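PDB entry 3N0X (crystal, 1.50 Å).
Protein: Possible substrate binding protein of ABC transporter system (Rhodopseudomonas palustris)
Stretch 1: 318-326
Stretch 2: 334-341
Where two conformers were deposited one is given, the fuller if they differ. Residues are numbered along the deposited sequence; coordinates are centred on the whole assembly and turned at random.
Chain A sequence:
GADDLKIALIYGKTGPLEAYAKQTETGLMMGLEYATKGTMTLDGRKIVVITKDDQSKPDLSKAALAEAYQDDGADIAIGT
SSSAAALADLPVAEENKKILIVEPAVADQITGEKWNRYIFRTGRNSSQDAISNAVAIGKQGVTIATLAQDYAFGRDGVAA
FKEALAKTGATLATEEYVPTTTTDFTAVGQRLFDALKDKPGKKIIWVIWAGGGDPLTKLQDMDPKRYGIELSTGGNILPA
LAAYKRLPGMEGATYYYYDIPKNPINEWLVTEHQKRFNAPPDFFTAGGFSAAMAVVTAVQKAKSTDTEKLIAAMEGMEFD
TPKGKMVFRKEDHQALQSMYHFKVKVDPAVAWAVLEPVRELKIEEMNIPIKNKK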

# COMPACT_ATOMS: atom_id res chain seq x y z
N GLU A 318 2.30 18.44 -2.93
CA GLU A 318 2.70 17.46 -3.95
C GLU A 318 4.17 17.09 -3.78
O GLU A 318 4.99 17.91 -3.36
CB GLU A 318 2.49 18.03 -5.35
CG GLU A 318 1.07 18.43 -5.64
CD GLU A 318 0.80 18.78 -7.12
OE1 GLU A 318 1.77 18.92 -7.90
OE2 GLU A 318 -0.40 18.91 -7.48
N PHE A 319 4.50 15.81 -4.05
CA PHE A 319 5.87 15.41 -4.07
C PHE A 319 6.07 14.28 -5.07
O PHE A 319 5.13 13.54 -5.37
CB PHE A 319 6.35 15.01 -2.65
CG PHE A 319 5.52 13.95 -1.97
CD1 PHE A 319 4.28 14.26 -1.42
CD2 PHE A 319 6.00 12.65 -1.82
CE1 PHE A 319 3.52 13.34 -0.78
CE2 PHE A 319 5.25 11.69 -1.20
CZ PHE A 319 3.98 12.00 -0.68
N ASP A 320 7.30 14.15 -5.55
CA ASP A 320 7.65 13.18 -6.59
C ASP A 320 8.15 11.90 -5.93
O ASP A 320 8.84 11.92 -4.89
CB ASP A 320 8.73 13.75 -7.51
CG ASP A 320 8.28 14.96 -8.27
OD1 ASP A 320 7.12 14.96 -8.74
OD2 ASP A 320 9.13 15.87 -8.41
N THR A 321 7.76 10.77 -6.52
CA THR A 321 8.07 9.46 -5.96
C THR A 321 8.35 8.46 -7.10
O THR A 321 8.16 8.79 -8.28
CB THR A 321 6.89 8.90 -5.13
OG1 THR A 321 5.88 8.46 -6.01
CG2 THR A 321 6.31 9.94 -4.14
N PRO A 322 8.75 7.21 -6.76
CA PRO A 322 8.84 6.23 -7.84
C PRO A 322 7.53 5.92 -8.54
O PRO A 322 7.53 5.30 -9.61
CB PRO A 322 9.34 4.94 -7.13
CG PRO A 322 10.07 5.47 -5.90
CD PRO A 322 9.28 6.67 -5.49
N LYS A 323 6.41 6.30 -7.93
CA LYS A 323 5.10 6.16 -8.52
C LYS A 323 4.60 7.45 -9.18
O LYS A 323 3.38 7.61 -9.44
CB LYS A 323 4.09 5.70 -7.47
CG LYS A 323 4.33 4.32 -6.86
CD LYS A 323 3.28 3.91 -5.84
CE LYS A 323 1.90 4.16 -6.34
NZ LYS A 323 0.82 3.50 -5.56
N GLY A 324 5.51 8.38 -9.43
CA GLY A 324 5.16 9.68 -9.96
C GLY A 324 4.64 10.55 -8.83
O GLY A 324 5.04 10.40 -7.66
N LYS A 325 3.71 11.41 -9.17
CA LYS A 325 3.23 12.42 -8.23
C LYS A 325 2.36 11.83 -7.13
O LYS A 325 1.44 11.07 -7.41
CB LYS A 325 2.40 13.46 -8.99
CG LYS A 325 1.96 14.63 -8.11
N MSE A 326 2.64 12.21 -5.89
CA MSE A 326 1.74 11.95 -4.76
C MSE A 326 1.34 13.32 -4.18
O MSE A 326 2.04 14.30 -4.40
CB MSE A 326 2.38 11.08 -3.69
CG MSE A 326 2.61 9.65 -4.11
SE MSE A 326 3.00 8.59 -2.61
CE MSE A 326 3.46 7.01 -3.53
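Stretch 2 (334-341) QALQSMYH

Stretch 1 folds back on itself as a hairpin: a type I turn from Thr321 to Gly324 joins two extended arms, paired by Phe319 N to Met326 O and Met326 N to Phe319 O, both 2.9 Å. Stretch 2 keeps an extended backbone from Ala335 to His341, although Ser338 lies outside regular strand. It runs antiparallel to the second arm: the CA atoms of Met326 and Gln337 lie 4.8 Å apart, those of Lys323 and Ser338 6.8 Å. No direct backbone N-H...O bond joins the stretches; Met326 CA instead makes a CA-H...O contact with Leu336 O at 3.3 Å. Where the chains separate, water fills the gap: one molecule donates to Lys323 O (2.8 Å) and Lys325 O (2.9 Å) and accepts from Ser338 N (2.9 Å), and another donates to Lys325 O and Ser338 OG, both at 2.8 Å.

Lys323 dominates the side-chain contact. Its NZ donates to Gln337 OE1 and Ser338 O, each at 2.8 Å, and lies 3.5 Å from Met339 SE, while its CB is 3.3 Å from Tyr340 OH. At the other end, Ala335 CB packs against selenomethionine Met326 SE at 4.1 Å and the ring edge of Phe319, 4.3 Å from CZ.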

# COMPACT_ATOMS: atom_id res chain seq x y z
N GLN A 334 -3.65 11.90 4.02
CA GLN A 334 -3.35 10.67 3.27
C GLN A 334 -2.76 11.04 1.92
O GLN A 334 -3.27 11.93 1.22
CB GLN A 334 -4.64 9.89 3.02
CG GLN A 334 -4.48 8.69 2.11
CD GLN A 334 -3.56 7.60 2.68
OE1 GLN A 334 -3.74 7.18 3.82
NE2 GLN A 334 -2.54 7.16 1.90
N ALA A 335 -1.66 10.39 1.56
CA ALA A 335 -1.10 10.56 0.22
C ALA A 335 -2.04 9.93 -0.81
O ALA A 335 -2.15 8.71 -0.89
CB ALA A 335 0.31 9.95 0.11
N LEU A 336 -2.61 10.77 -1.65
CA LEU A 336 -3.25 10.31 -2.86
C LEU A 336 -2.15 9.95 -3.86
O LEU A 336 -1.10 10.57 -3.89
CB LEU A 336 -4.16 11.37 -3.41
CG LEU A 336 -5.27 11.79 -2.42
CD1 LEU A 336 -6.19 12.78 -3.17
CD2 LEU A 336 -6.05 10.59 -1.83
N GLN A 337 -2.39 8.92 -4.66
CA GLN A 337 -1.35 8.35 -5.50
C GLN A 337 -2.00 7.50 -6.58
O GLN A 337 -3.12 7.03 -6.45
CB GLN A 337 -0.40 7.51 -4.63
CG GLN A 337 -1.08 6.37 -3.82
CD GLN A 337 -0.17 5.79 -2.80
OE1 GLN A 337 0.61 4.88 -3.12
NE2 GLN A 337 -0.21 6.34 -1.57
N SER A 338 -1.26 7.34 -7.67
CA SER A 338 -1.66 6.41 -8.71
C SER A 338 -1.72 5.02 -8.17
O SER A 338 -1.06 4.71 -7.22
CB SER A 338 -0.64 6.44 -9.87
OG SER A 338 -0.63 7.66 -10.56
N MSE A 339 -2.50 4.18 -8.85
CA MSE A 339 -2.48 2.73 -8.63
C MSE A 339 -2.50 2.09 -10.04
O MSE A 339 -2.77 2.78 -11.03
CB MSE A 339 -3.70 2.31 -7.80
CG MSE A 339 -3.79 3.04 -6.43
SE MSE A 339 -2.55 2.49 -5.10
CE MSE A 339 -3.40 0.82 -4.74
N TYR A 340 -2.18 0.80 -10.13
CA TYR A 340 -1.91 0.18 -11.44
C TYR A 340 -2.81 -0.99 -11.75
O TYR A 340 -2.83 -1.97 -11.02
CB TYR A 340 -0.43 -0.25 -11.54
CG TYR A 340 0.49 0.91 -11.20
CD1 TYR A 340 0.66 1.95 -12.09
CD2 TYR A 340 1.14 0.96 -9.96
CE1 TYR A 340 1.48 3.03 -11.77
CE2 TYR A 340 1.93 2.04 -9.63
CZ TYR A 340 2.12 3.06 -10.53
OH TYR A 340 2.92 4.18 -10.20
N HIS A 341 -3.60 -0.87 -12.79
CA HIS A 341 -4.40 -1.95 -13.32
C HIS A 341 -3.45 -2.81 -14.15
O HIS A 341 -2.86 -2.34 -15.12
CB HIS A 341 -5.53 -1.35 -14.21
CG HIS A 341 -6.41 -2.36 -14.91
ND1 HIS A 341 -7.42 -1.94 -15.75
CD2 HIS A 341 -6.42 -3.72 -14.93
CE1 HIS A 341 -8.04 -3.00 -16.24
NE2 HIS A 341 -7.47 -4.10 -15.75
O HOH W 1 1.48 8.20 -7.43
O HOH W 2 2.97 6.27 -11.89
O HOH W 3 0.14 10.23 -9.75